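Local coordinates for RctB replication initiator protein (Vibrio cholerae, PDB 5UBD), which initiates replication of the second chromosome of the cholera pathogen, probably by binding DNA, in which this N-terminal domain of helix-turn-helix type is likely to take part, at residues I9-T14 and F101-A106; F21-A26 and G61-T66; I44-N49 and Q82-A87; F94-V99 and M110-I115. The protein carries 1 engineered substitution. All coordinates share one frame; numbering follows the deposited sequence.

Contact 1 (I9-T14 and F101-A106); sequences IKLPRT and FEEGLA
Glu-102 reaches back over residues 9-11 and crosses the side chain of Leu-11 at about a right angle. With CG set between its own backbone N and carbonyl carbon (chi1 66°) and the chain extended from there on, CB and CG pass the carbonyl of Ile-9, CG lying 3.6 Å from Ile-9 O. CD then runs by the main chain of Lys-10, 3.8 Å from Lys-10 CA. At the tip, OE2 takes the backbone N-H of Leu-11 on its anti lone pair, the one turned away from the other oxygen; this bond from Leu-11 N to Glu-102 OE2 is nearly straight (171°), but its 2.5 Å length is unusually short and doubtful in detail. CB, CG and CD1 of Leu-11 crowd round the same oxygen. At the other end of the residue, Glu-102 N donates to Ile-9 O over 3.1 Å, so one glutamate holds the loop by both its main chain and its carboxylate. Leu-11 CD2 meanwhile rests on Glu-103 CB at 3.6 Å. Phe-101 lies alongside Ile-9, its CD2 3.6 Å from Ile-9 CB, while the carbonyl carbon of Thr-14 sits over one ring face near the rim. The contact continues the parallel pairing of strands 8-9 and 94-101 into the loops beyond them. Ile-9 and Phe-101, on one face of the sheet, both reach Leu-20 of strand 20-22; Ile-9 also touches Leu-62 of strand 62-64, and Arg-13 turns away to salt bridges with Asp-60 and Glu-67.

Contact 2 (F21-A26 and G61-T66); sequences FEVSEA and GLVSTT
Phe-21 and Val-63 form an antiparallel hydrogen-bonded pair and send their side chains to one face of the sheet, while Glu-22 and Leu-62, the next pair, occupy the other. The phenylalanine ring presents its edge to the main chain opposite: CD2 lies 3.6 Å from Val-63 O, which stays near the ring plane. Farther out, CE2 comes within 4.1 Å of Thr-65 OG1, a hydroxyl bonded to His-19 O. Val-23 turns toward the partner segment: its CG2, anti to its own carbonyl carbon, lies 3.4 Å from Gly-61 C and reaches Val-63 CG2 at 3.8 Å. On the face of Glu-22, Leu-62 CD2 bends back to Glu-22 CA at 4.2 Å, whereas the carboxylate of Glu-22 points away to a salt bridge with Arg-113. Three backbone bonds tie the segments, two of them between Phe-21 and Val-63. The one from Val-23 N to Gly-61 O (3.0 Å) is nearly straight at its hydrogen, but the donor stands 43° out of the carbonyl plane. Gly-61, with positive phi, leads into the strand, and Ser-64 caps the start of helix 65-70. Polar pairing thus rests with the main chain; the side chains add one apolar pair, Val-23 on Val-63, and otherwise lie mostly against the partner's main chain.

Contact 3 (I44-N49 and Q82-A87); sequences IVELMN and QQRLRA. Engineered in segment 44-49: Met-48 (natural residue Leu).
Glu-46 and Arg-84 meet through long, straight side chains. In Glu-46, CG stands anti to the backbone N (chi1 179°) and the chain runs extended beyond it; in Arg-84, CG is anti to the carbonyl carbon and the chain is extended as far as NE. The two ends form a salt bridge between Glu-46 OE1 and Arg-84 NH1, which donates a hydrogen bond. The 2.4 Å between these atoms is very short, so the exact length is doubtful. The carboxylate approaches the guanidinium at its edge, the two planes only 10° apart. Arg-84 NH1 has a second, weak bond to Ser-43 O. Beneath the charges, Leu-47 CD2 rests on Arg-84 CB at 4.0 Å. Ile-44 stretches CD1 to Ala-87 CB at 3.6 Å, and its CG1 lies 3.9 Å from Arg-84 O. Helices 42-55 and 78-91 cross here steeply, their short segments at 104° and 9.7 Å between axes, so the contact is confined to a few residues of each. Ile-44 and Leu-47 are buried, whereas Glu-46 is exposed. The chemistry is therefore layered: aliphatic groups join the helices on the inside, and a charged pair spans them near solvent, each charge probably offsetting the other.

Contact 4 (F94-V99 and M110-I115); sequences FKQIPV and MLHRFI
Phe-94 brings CE1 over the ring of Phe-114, 3.5 Å above its plane and near its centre, the two planes inclined at 49°. Nearer the strand, Phe-94 CD1 touches His-112 CB at 3.8 Å. Gln-96 runs alongside the histidine, Gln-96 CG lying 3.9 Å from His-112 CD2, and a water joins Gln-96 OE1 to His-112 NE2. On the other face of the sheet from Phe-94, Gln-96 and His-112, Ile-97 places CD1 over the centre of the Arg-113 guanidinium, 3.5 Å from Arg-113 CZ. Met-110, a selenomethionine bent at its last torsion (chi3 73°), folds its CE against Ile-97 C at 3.5 Å. Behind these contacts, four backbone hydrogen bonds set the antiparallel register, two between Lys-95 and Arg-113 and two between Ile-97 and Leu-111. Farther out, His-112 ND1 is fixed by Leu-20 O, and Arg-113 NE is held in a salt bridge by Glu-22 of strand 20-22. The hairpin directly follows helix 78-91, an order consistent with the wing of a winged-helix fold. Strand 111-114 lies between strands 94-101 and 20-22; Phe-94 and His-112 meet Leu-85 of helix 78-91, while Phe-114 packs on Ala-27, Trp-30 and Tyr-34 of helix 27-34.

How the contacts relate
From the N terminus, residues 9-14 open the longest loop, which contact 1 closes only at 101-106. Contacts 2 and 3 are nested inside it and cross each other: 21-26 comes first, 44-49 follows, 61-66 closes contact 2, and 82-87 closes contact 3. Contact 4 opens at 94-99, after both have closed, and crosses contact 1 because 101-106 lies between its two segments. Contacts 1, 2 and 4 join strands of one mixed sheet, with strands 20-22 and 111-114 as neighbours linking contacts 2 and 4. Contact 3 joins two helices against it, Leu-85 touching Phe-21 and the engineered Met-48 touching Phe-114. Contacts 1 and 3 lie on opposite sides of the chain's centre.

Contact 1 (I9-T14 and F101-A106)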
loop_
_atom_site.group_PDB
_atom_site.type_symbol
_atom_site.label_atom_id
_atom_site.label_comp_id
_atom_site.label_asym_id
_atom_site.label_seq_id
_atom_site.Cartn_x
_atom_site.Cartn_y
_atom_site.Cartn_z
ATOM N N ILE A 9 -6.463 -10.921 -8.917
ATOM C CA ILE A 9 -7.393 -9.891 -8.467
ATOM C C ILE A 9 -8.698 -10.049 -9.231
ATOM O O ILE A 9 -8.699 -10.210 -10.458
ATOM C CB ILE A 9 -6.813 -8.483 -8.673
ATOM C CG1 ILE A 9 -5.439 -8.386 -8.038
ATOM C CG2 ILE A 9 -7.718 -7.438 -8.047
ATOM C CD1 ILE A 9 -5.435 -8.710 -6.566
ATOM N N LYS A 10 -9.810 -9.991 -8.511
ATOM C CA LYS A 10 -11.126 -10.140 -9.106
ATOM C C LYS A 10 -11.792 -8.779 -9.275
ATOM O O LYS A 10 -11.399 -7.783 -8.661
ATOM C CB LYS A 10 -11.994 -11.070 -8.255
ATOM C CG LYS A 10 -11.478 -12.504 -8.221
ATOM C CD LYS A 10 -12.242 -13.365 -7.234
ATOM C CE LYS A 10 -11.661 -14.773 -7.175
ATOM N NZ LYS A 10 -12.343 -15.611 -6.149
ATOM N N LEU A 11 -12.802 -8.751 -10.145
ATOM C CA LEU A 11 -13.568 -7.544 -10.411
ATOM C C LEU A 11 -14.198 -7.013 -9.124
ATOM O O LEU A 11 -14.427 -7.770 -8.177
ATOM C CB LEU A 11 -14.650 -7.841 -11.453
ATOM C CG LEU A 11 -14.156 -7.942 -12.895
ATOM C CD1 LEU A 11 -15.102 -8.784 -13.735
ATOM C CD2 LEU A 11 -14.013 -6.545 -13.476
ATOM N N PRO A 12 -14.514 -5.706 -9.069
ATOM C CA PRO A 12 -14.432 -4.685 -10.122
ATOM C C PRO A 12 -13.067 -4.023 -10.274
ATOM O O PRO A 12 -12.974 -2.979 -10.924
ATOM C CB PRO A 12 -15.465 -3.652 -9.671
ATOM C CG PRO A 12 -15.398 -3.717 -8.185
ATOM C CD PRO A 12 -15.119 -5.165 -7.837
ATOM N N ARG A 13 -12.023 -4.615 -9.701
ATOM C CA ARG A 13 -10.706 -3.996 -9.728
ATOM C C ARG A 13 -10.023 -4.217 -11.073
ATOM O O ARG A 13 -10.107 -5.299 -11.661
ATOM C CB ARG A 13 -9.832 -4.547 -8.600
ATOM C CG ARG A 13 -10.373 -4.273 -7.204
ATOM C CD ARG A 13 -9.345 -4.613 -6.127
ATOM N NE ARG A 13 -9.827 -4.274 -4.790
ATOM C CZ ARG A 13 -9.764 -3.055 -4.260
ATOM N NH1 ARG A 13 -9.237 -2.056 -4.954
ATOM N NH2 ARG A 13 -10.228 -2.835 -3.037
ATOM N N THR A 14 -9.348 -3.176 -11.560
ATOM C CA THR A 14 -8.528 -3.238 -12.765
ATOM C C THR A 14 -7.192 -2.559 -12.496
ATOM O O THR A 14 -7.002 -1.894 -11.472
ATOM C CB THR A 14 -9.203 -2.561 -13.968
ATOM O OG1 THR A 14 -9.200 -1.136 -13.785
ATOM C CG2 THR A 14 -10.637 -3.051 -14.141
ATOM N N PHE A 101 -4.788 -9.605 -13.081
ATOM C CA PHE A 101 -6.200 -9.267 -13.000
ATOM C C PHE A 101 -7.019 -10.184 -13.901
ATOM O O PHE A 101 -6.547 -10.647 -14.943
ATOM C CB PHE A 101 -6.434 -7.810 -13.407
ATOM C CG PHE A 101 -5.758 -6.811 -12.513
ATOM C CD1 PHE A 101 -4.443 -6.433 -12.740
ATOM C CD2 PHE A 101 -6.442 -6.239 -11.450
ATOM C CE1 PHE A 101 -3.819 -5.511 -11.918
ATOM C CE2 PHE A 101 -5.823 -5.314 -10.625
ATOM C CZ PHE A 101 -4.510 -4.950 -10.858
ATOM N N GLU A 102 -8.262 -10.448 -13.487
ATOM C CA GLU A 102 -9.182 -11.174 -14.351
ATOM C C GLU A 102 -9.754 -10.288 -15.447
ATOM O O GLU A 102 -10.285 -10.806 -16.434
ATOM C CB GLU A 102 -10.322 -11.794 -13.534
ATOM C CG GLU A 102 -11.266 -10.796 -12.876
ATOM C CD GLU A 102 -12.524 -11.459 -12.333
ATOM O OE1 GLU A 102 -12.794 -12.618 -12.715
ATOM O OE2 GLU A 102 -13.243 -10.827 -11.527
ATOM N N GLU A 103 -9.645 -8.969 -15.296
ATOM C CA GLU A 103 -10.087 -8.006 -16.299
ATOM C C GLU A 103 -8.918 -7.082 -16.610
ATOM O O GLU A 103 -8.534 -6.260 -15.771
ATOM C CB GLU A 103 -11.296 -7.212 -15.801
ATOM C CG GLU A 103 -11.690 -6.045 -16.694
ATOM C CD GLU A 103 -12.190 -6.492 -18.058
ATOM O OE1 GLU A 103 -12.845 -7.554 -18.139
ATOM O OE2 GLU A 103 -11.921 -5.784 -19.051
ATOM N N GLY A 104 -8.345 -7.222 -17.805
ATOM C CA GLY A 104 -7.243 -6.376 -18.219
ATOM C C GLY A 104 -5.878 -6.940 -17.867
ATOM O O GLY A 104 -5.730 -8.003 -17.255
ATOM N N LEU A 105 -4.856 -6.192 -18.276
ATOM C CA LEU A 105 -3.470 -6.582 -18.085
ATOM C C LEU A 105 -2.942 -6.033 -16.765
ATOM O O LEU A 105 -3.442 -5.044 -16.226
ATOM C CB LEU A 105 -2.601 -6.090 -19.245
ATOM C CG LEU A 105 -3.037 -6.553 -20.641
ATOM C CD1 LEU A 105 -2.298 -5.784 -21.726
ATOM C CD2 LEU A 105 -2.833 -8.054 -20.806
ATOM N N ALA A 106 -1.912 -6.696 -16.248
ATOM C CA ALA A 106 -1.338 -6.265 -14.984
ATOM C C ALA A 106 -0.410 -5.076 -15.172
ATOM O O ALA A 106 -0.434 -4.139 -14.375
ATOM C CB ALA A 106 -0.578 -7.411 -14.318
HETATM O O HOH W 1 -9.928 -7.603 -12.340
HETATM O O HOH W 2 -14.954 -10.152 -8.652
#

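Contact 2 (F21-A26 and G61-T66)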
loop_
_atom_site.group_PDB
_atom_site.type_symbol
_atom_site.label_atom_id
_atom_site.label_comp_id
_atom_site.label_asym_id
_atom_site.label_seq_id
_atom_site.Cartn_x
_atom_site.Cartn_y
_atom_site.Cartn_z
ATOM N N PHE A 21 -2.508 -2.716 -2.095
ATOM C CA PHE A 21 -1.971 -2.931 -0.760
ATOM C C PHE A 21 -2.839 -3.949 -0.041
ATOM O O PHE A 21 -4.067 -3.821 -0.026
ATOM C CB PHE A 21 -1.916 -1.623 0.028
ATOM C CG PHE A 21 -1.068 -0.571 -0.613
ATOM C CD1 PHE A 21 0.296 -0.518 -0.361
ATOM C CD2 PHE A 21 -1.627 0.355 -1.481
ATOM C CE1 PHE A 21 1.086 0.449 -0.960
ATOM C CE2 PHE A 21 -0.845 1.318 -2.084
ATOM C CZ PHE A 21 0.516 1.368 -1.822
ATOM N N GLU A 22 -2.204 -4.957 0.544
ATOM C CA GLU A 22 -2.926 -5.995 1.262
ATOM C C GLU A 22 -3.256 -5.520 2.673
ATOM O O GLU A 22 -2.369 -5.083 3.414
ATOM C CB GLU A 22 -2.093 -7.275 1.291
ATOM C CG GLU A 22 -2.702 -8.430 2.057
ATOM C CD GLU A 22 -1.850 -9.685 1.961
ATOM O OE1 GLU A 22 -1.639 -10.176 0.831
ATOM O OE2 GLU A 22 -1.377 -10.168 3.012
ATOM N N VAL A 23 -4.537 -5.602 3.039
ATOM C CA VAL A 23 -4.987 -5.109 4.335
ATOM C C VAL A 23 -4.453 -6.002 5.446
ATOM O O VAL A 23 -4.429 -7.235 5.327
ATOM C CB VAL A 23 -6.524 -5.032 4.370
ATOM C CG1 VAL A 23 -7.018 -4.671 5.763
ATOM C CG2 VAL A 23 -7.019 -4.021 3.352
ATOM N N SER A 24 -4.027 -5.377 6.544
ATOM C CA SER A 24 -3.427 -6.087 7.669
ATOM C C SER A 24 -3.852 -5.406 8.959
ATOM O O SER A 24 -3.564 -4.224 9.159
ATOM C CB SER A 24 -1.900 -6.107 7.554
ATOM O OG SER A 24 -1.306 -6.679 8.707
ATOM N N GLU A 25 -4.539 -6.142 9.832
ATOM C CA GLU A 25 -4.882 -5.559 11.123
ATOM C C GLU A 25 -3.642 -5.368 11.981
ATOM O O GLU A 25 -3.550 -4.386 12.725
ATOM C CB GLU A 25 -5.907 -6.425 11.851
ATOM C CG GLU A 25 -7.031 -5.617 12.475
ATOM C CD GLU A 25 -7.652 -6.308 13.665
ATOM O OE1 GLU A 25 -6.930 -6.538 14.659
ATOM O OE2 GLU A 25 -8.860 -6.628 13.604
ATOM N N ALA A 26 -2.671 -6.277 11.867
ATOM C CA ALA A 26 -1.419 -6.142 12.600
ATOM C C ALA A 26 -0.623 -4.917 12.172
ATOM O O ALA A 26 0.215 -4.439 12.946
ATOM C CB ALA A 26 -0.573 -7.403 12.422
ATOM N N GLY A 61 -10.304 -7.223 1.306
ATOM C CA GLY A 61 -8.977 -7.265 1.895
ATOM C C GLY A 61 -7.909 -6.504 1.142
ATOM O O GLY A 61 -6.719 -6.746 1.361
ATOM N N LEU A 62 -8.295 -5.580 0.267
ATOM C CA LEU A 62 -7.355 -4.826 -0.542
ATOM C C LEU A 62 -7.723 -3.352 -0.504
ATOM O O LEU A 62 -8.862 -2.979 -0.215
ATOM C CB LEU A 62 -7.336 -5.311 -2.003
ATOM C CG LEU A 62 -6.956 -6.767 -2.266
ATOM C CD1 LEU A 62 -7.191 -7.118 -3.723
ATOM C CD2 LEU A 62 -5.504 -7.003 -1.885
ATOM N N VAL A 63 -6.726 -2.519 -0.798
ATOM C CA VAL A 63 -6.893 -1.081 -0.981
ATOM C C VAL A 63 -6.034 -0.675 -2.168
ATOM O O VAL A 63 -4.861 -1.055 -2.246
ATOM C CB VAL A 63 -6.483 -0.277 0.271
ATOM C CG1 VAL A 63 -6.689 1.212 0.036
ATOM C CG2 VAL A 63 -7.257 -0.736 1.491
ATOM N N SER A 64 -6.605 0.088 -3.093
ATOM C CA SER A 64 -5.878 0.492 -4.285
ATOM C C SER A 64 -5.451 1.949 -4.178
ATOM O O SER A 64 -5.953 2.712 -3.349
ATOM C CB SER A 64 -6.725 0.285 -5.548
ATOM O OG SER A 64 -7.701 1.305 -5.679
ATOM N N THR A 65 -4.505 2.324 -5.042
ATOM C CA THR A 65 -4.024 3.702 -5.072
ATOM C C THR A 65 -5.157 4.682 -5.363
ATOM O O THR A 65 -5.266 5.727 -4.709
ATOM C CB THR A 65 -2.913 3.837 -6.114
ATOM O OG1 THR A 65 -1.741 3.161 -5.645
ATOM C CG2 THR A 65 -2.588 5.300 -6.376
ATOM N N THR A 66 -6.015 4.356 -6.335
ATOM C CA THR A 66 -7.153 5.218 -6.645
ATOM C C THR A 66 -8.055 5.402 -5.431
ATOM O O THR A 66 -8.535 6.512 -5.167
ATOM C CB THR A 66 -7.941 4.642 -7.824
ATOM O OG1 THR A 66 -7.127 4.681 -9.000
ATOM C CG2 THR A 66 -9.216 5.438 -8.074
HETATM O O HOH W 3 -5.995 -9.170 3.730
#

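Contact 3 (I44-N49 and Q82-A87)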
loop_
_atom_site.group_PDB
_atom_site.type_symbol
_atom_site.label_atom_id
_atom_site.label_comp_id
_atom_site.label_asym_id
_atom_site.label_seq_id
_atom_site.Cartn_x
_atom_site.Cartn_y
_atom_site.Cartn_z
ATOM N N ILE A 44 5.697 8.954 4.529
ATOM C CA ILE A 44 5.486 7.514 4.427
ATOM C C ILE A 44 4.500 7.050 5.490
ATOM O O ILE A 44 3.626 6.216 5.225
ATOM C CB ILE A 44 6.829 6.770 4.533
ATOM C CG1 ILE A 44 7.717 7.085 3.326
ATOM C CG2 ILE A 44 6.607 5.269 4.653
ATOM C CD1 ILE A 44 9.044 6.354 3.342
ATOM N N VAL A 45 4.621 7.583 6.708
ATOM C CA VAL A 45 3.687 7.239 7.775
ATOM C C VAL A 45 2.279 7.694 7.416
ATOM O O VAL A 45 1.295 7.005 7.711
ATOM C CB VAL A 45 4.151 7.849 9.109
ATOM C CG1 VAL A 45 3.117 7.605 10.189
ATOM C CG2 VAL A 45 5.506 7.272 9.513
ATOM N N GLU A 46 2.157 8.863 6.783
ATOM C CA GLU A 46 0.849 9.333 6.340
ATOM C C GLU A 46 0.222 8.359 5.351
ATOM O O GLU A 46 -0.976 8.061 5.434
ATOM C CB GLU A 46 0.970 10.722 5.714
ATOM C CG GLU A 46 -0.351 11.288 5.194
ATOM C CD GLU A 46 -0.190 12.639 4.520
ATOM O OE1 GLU A 46 0.747 12.796 3.708
ATOM O OE2 GLU A 46 -0.997 13.548 4.811
ATOM N N LEU A 47 1.022 7.850 4.411
ATOM C CA LEU A 47 0.506 6.915 3.418
ATOM C C LEU A 47 0.025 5.625 4.067
ATOM O O LEU A 47 -1.056 5.123 3.737
ATOM C CB LEU A 47 1.579 6.620 2.373
ATOM C CG LEU A 47 1.263 5.513 1.365
ATOM C CD1 LEU A 47 0.034 5.866 0.543
ATOM C CD2 LEU A 47 2.460 5.253 0.465
HETATM N N MSE A 48 0.801 5.080 4.999
HETATM C CA MSE A 48 0.432 3.818 5.623
HETATM C C MSE A 48 -0.758 3.970 6.573
HETATM O O MSE A 48 -1.550 3.046 6.727
HETATM C CB MSE A 48 1.632 3.227 6.351
HETATM C CG MSE A 48 2.814 2.954 5.434
HETATM SE SE MSE A 48 4.289 2.119 6.385
HETATM C CE MSE A 48 4.654 3.548 7.659
ATOM N N ASN A 49 -0.884 5.139 7.206
ATOM C CA ASN A 49 -2.057 5.401 8.037
ATOM C C ASN A 49 -3.321 5.509 7.192
ATOM O O ASN A 49 -4.399 5.077 7.619
ATOM C CB ASN A 49 -1.858 6.679 8.854
ATOM C CG ASN A 49 -1.023 6.455 10.097
ATOM O OD1 ASN A 49 -0.964 5.346 10.629
ATOM N ND2 ASN A 49 -0.381 7.514 10.573
ATOM N N GLN A 82 3.102 7.193 -5.493
ATOM C CA GLN A 82 4.165 6.380 -6.075
ATOM C C GLN A 82 5.535 6.792 -5.550
ATOM O O GLN A 82 6.414 5.939 -5.375
ATOM C CB GLN A 82 4.109 6.470 -7.600
ATOM C CG GLN A 82 2.861 5.824 -8.205
ATOM C CD GLN A 82 2.734 6.075 -9.698
ATOM O OE1 GLN A 82 3.441 6.910 -10.259
ATOM N NE2 GLN A 82 1.831 5.348 -10.350
ATOM N N GLN A 83 5.728 8.084 -5.276
ATOM C CA GLN A 83 6.988 8.555 -4.707
ATOM C C GLN A 83 7.186 8.020 -3.292
ATOM O O GLN A 83 8.241 7.465 -2.968
ATOM C CB GLN A 83 7.017 10.085 -4.717
ATOM C CG GLN A 83 8.225 10.710 -4.025
ATOM C CD GLN A 83 9.479 10.660 -4.877
ATOM O OE1 GLN A 83 9.507 10.019 -5.931
ATOM N NE2 GLN A 83 10.527 11.343 -4.426
ATOM N N ARG A 84 6.179 8.188 -2.431
ATOM C CA ARG A 84 6.273 7.648 -1.080
ATOM C C ARG A 84 6.352 6.126 -1.087
ATOM O O ARG A 84 6.982 5.537 -0.198
ATOM C CB ARG A 84 5.083 8.122 -0.247
ATOM C CG ARG A 84 4.919 9.634 -0.227
ATOM C CD ARG A 84 3.663 10.040 0.516
ATOM N NE ARG A 84 3.386 11.465 0.381
ATOM C CZ ARG A 84 2.504 12.126 1.122
ATOM N NH1 ARG A 84 1.815 11.490 2.058
ATOM N NH2 ARG A 84 2.317 13.424 0.933
ATOM N N LEU A 85 5.735 5.475 -2.076
ATOM C CA LEU A 85 5.799 4.019 -2.162
ATOM C C LEU A 85 7.209 3.541 -2.484
ATOM O O LEU A 85 7.685 2.565 -1.890
ATOM C CB LEU A 85 4.812 3.507 -3.213
ATOM C CG LEU A 85 4.740 1.990 -3.410
ATOM C CD1 LEU A 85 4.451 1.288 -2.092
ATOM C CD2 LEU A 85 3.678 1.629 -4.437
ATOM N N ARG A 86 7.882 4.197 -3.439
ATOM C CA ARG A 86 9.262 3.844 -3.765
ATOM C C ARG A 86 10.168 4.004 -2.557
ATOM O O ARG A 86 11.058 3.180 -2.321
ATOM C CB ARG A 86 9.789 4.715 -4.910
ATOM C CG ARG A 86 9.409 4.264 -6.307
ATOM C CD ARG A 86 10.127 5.101 -7.370
ATOM N NE ARG A 86 9.805 6.524 -7.274
ATOM C CZ ARG A 86 8.792 7.090 -7.922
ATOM N NH1 ARG A 86 8.020 6.344 -8.697
ATOM N NH2 ARG A 86 8.543 8.390 -7.797
ATOM N N ALA A 87 9.975 5.086 -1.801
ATOM C CA ALA A 87 10.739 5.289 -0.578
ATOM C C ALA A 87 10.431 4.207 0.448
ATOM O O ALA A 87 11.334 3.734 1.150
ATOM C CB ALA A 87 10.445 6.678 -0.008
#

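Contact 4 (F94-V99 and M110-I115)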
loop_
_atom_site.group_PDB
_atom_site.type_symbol
_atom_site.label_atom_id
_atom_site.label_comp_id
_atom_site.label_asym_id
_atom_site.label_seq_id
_atom_site.Cartn_x
_atom_site.Cartn_y
_atom_site.Cartn_z
ATOM N N PHE A 94 7.504 -2.834 2.631
ATOM C CA PHE A 94 6.543 -3.543 1.801
ATOM C C PHE A 94 7.237 -4.642 1.011
ATOM O O PHE A 94 8.362 -4.463 0.532
ATOM C CB PHE A 94 5.849 -2.593 0.818
ATOM C CG PHE A 94 4.816 -1.708 1.446
ATOM C CD1 PHE A 94 3.635 -2.243 1.941
ATOM C CD2 PHE A 94 5.004 -0.338 1.506
ATOM C CE1 PHE A 94 2.674 -1.427 2.507
ATOM C CE2 PHE A 94 4.048 0.482 2.069
ATOM C CZ PHE A 94 2.881 -0.062 2.571
ATOM N N LYS A 95 6.549 -5.770 0.865
ATOM C CA LYS A 95 6.978 -6.851 -0.012
ATOM C C LYS A 95 6.155 -6.792 -1.294
ATOM O O LYS A 95 4.921 -6.837 -1.246
ATOM C CB LYS A 95 6.818 -8.209 0.669
ATOM C CG LYS A 95 7.085 -9.389 -0.257
ATOM C CD LYS A 95 6.817 -10.719 0.432
ATOM C CE LYS A 95 7.068 -11.885 -0.513
ATOM N NZ LYS A 95 8.441 -11.843 -1.101
ATOM N N GLN A 96 6.836 -6.684 -2.431
ATOM C CA GLN A 96 6.159 -6.582 -3.719
ATOM C C GLN A 96 5.780 -7.972 -4.224
ATOM O O GLN A 96 6.616 -8.882 -4.247
ATOM C CB GLN A 96 7.053 -5.864 -4.728
ATOM C CG GLN A 96 7.371 -4.424 -4.346
ATOM C CD GLN A 96 8.622 -3.892 -5.027
ATOM O OE1 GLN A 96 8.556 -2.977 -5.847
ATOM N NE2 GLN A 96 9.770 -4.458 -4.677
ATOM N N ILE A 97 4.526 -8.134 -4.620
ATOM C CA ILE A 97 3.972 -9.424 -5.016
ATOM C C ILE A 97 3.480 -9.302 -6.457
ATOM O O ILE A 97 2.723 -8.382 -6.758
ATOM C CB ILE A 97 2.824 -9.875 -4.101
ATOM C CG1 ILE A 97 3.335 -10.047 -2.668
ATOM C CG2 ILE A 97 2.181 -11.157 -4.630
ATOM C CD1 ILE A 97 2.252 -10.366 -1.672
ATOM N N PRO A 98 3.888 -10.195 -7.359
ATOM C CA PRO A 98 3.369 -10.141 -8.731
ATOM C C PRO A 98 1.883 -10.457 -8.774
ATOM O O PRO A 98 1.366 -11.261 -7.996
ATOM C CB PRO A 98 4.190 -11.208 -9.467
ATOM C CG PRO A 98 4.657 -12.134 -8.393
ATOM C CD PRO A 98 4.869 -11.278 -7.180
ATOM N N VAL A 99 1.192 -9.811 -9.713
ATOM C CA VAL A 99 -0.262 -9.802 -9.725
ATOM C C VAL A 99 -0.785 -10.051 -11.136
ATOM O O VAL A 99 -0.095 -9.826 -12.133
ATOM C CB VAL A 99 -0.810 -8.469 -9.171
ATOM C CG1 VAL A 99 -0.867 -7.403 -10.261
ATOM C CG2 VAL A 99 -2.153 -8.679 -8.546
HETATM N N MSE A 110 1.572 -3.704 -8.944
HETATM C CA MSE A 110 1.944 -4.777 -8.021
HETATM C C MSE A 110 1.127 -4.722 -6.728
HETATM O O MSE A 110 0.546 -3.690 -6.394
HETATM C CB MSE A 110 3.440 -4.711 -7.693
HETATM C CG MSE A 110 4.333 -4.758 -8.921
HETATM SE SE MSE A 110 6.102 -5.459 -8.553
HETATM C CE MSE A 110 5.648 -7.330 -8.326
ATOM N N LEU A 111 1.082 -5.848 -6.018
ATOM C CA LEU A 111 0.486 -5.920 -4.691
ATOM C C LEU A 111 1.575 -5.763 -3.633
ATOM O O LEU A 111 2.678 -6.300 -3.780
ATOM C CB LEU A 111 -0.247 -7.250 -4.506
ATOM C CG LEU A 111 -0.775 -7.557 -3.104
ATOM C CD1 LEU A 111 -1.888 -6.592 -2.715
ATOM C CD2 LEU A 111 -1.250 -8.999 -3.017
ATOM N N HIS A 112 1.268 -5.022 -2.570
ATOM C CA HIS A 112 2.253 -4.686 -1.547
ATOM C C HIS A 112 1.775 -5.154 -0.181
ATOM O O HIS A 112 0.677 -4.793 0.261
ATOM C CB HIS A 112 2.532 -3.183 -1.527
ATOM C CG HIS A 112 3.077 -2.659 -2.821
ATOM N ND1 HIS A 112 2.301 -2.523 -3.953
ATOM C CD2 HIS A 112 4.321 -2.252 -3.165
ATOM C CE1 HIS A 112 3.044 -2.048 -4.938
ATOM N NE2 HIS A 112 4.272 -1.875 -4.487
ATOM N N ARG A 113 2.611 -5.936 0.492
ATOM C CA ARG A 113 2.280 -6.529 1.777
ATOM C C ARG A 113 3.176 -5.939 2.856
ATOM O O ARG A 113 4.398 -5.861 2.678
ATOM C CB ARG A 113 2.438 -8.050 1.721
ATOM C CG ARG A 113 2.248 -8.754 3.052
ATOM C CD ARG A 113 2.396 -10.254 2.873
ATOM N NE ARG A 113 1.345 -10.785 2.010
ATOM C CZ ARG A 113 1.411 -11.949 1.373
ATOM N NH1 ARG A 113 2.490 -12.714 1.488
ATOM N NH2 ARG A 113 0.401 -12.344 0.611
ATOM N N PHE A 114 2.566 -5.523 3.965
ATOM C CA PHE A 114 3.334 -5.007 5.092
ATOM C C PHE A 114 4.262 -6.081 5.639
ATOM O O PHE A 114 3.897 -7.256 5.727
ATOM C CB PHE A 114 2.404 -4.518 6.205
ATOM C CG PHE A 114 1.732 -3.211 5.906
ATOM C CD1 PHE A 114 2.371 -2.011 6.170
ATOM C CD2 PHE A 114 0.457 -3.182 5.365
ATOM C CE1 PHE A 114 1.752 -0.802 5.901
ATOM C CE2 PHE A 114 -0.167 -1.977 5.089
ATOM C CZ PHE A 114 0.478 -0.786 5.362
ATOM N N ILE A 115 5.465 -5.665 6.021
ATOM C CA ILE A 115 6.493 -6.560 6.531
ATOM C C ILE A 115 6.600 -6.375 8.037
ATOM O O ILE A 115 6.603 -5.244 8.537
ATOM C CB ILE A 115 7.844 -6.307 5.831
ATOM C CG1 ILE A 115 7.740 -6.687 4.351
ATOM C CG2 ILE A 115 8.961 -7.074 6.517
ATOM C CD1 ILE A 115 8.997 -6.472 3.560
HETATM O O HOH W 4 6.144 -1.327 -6.394
#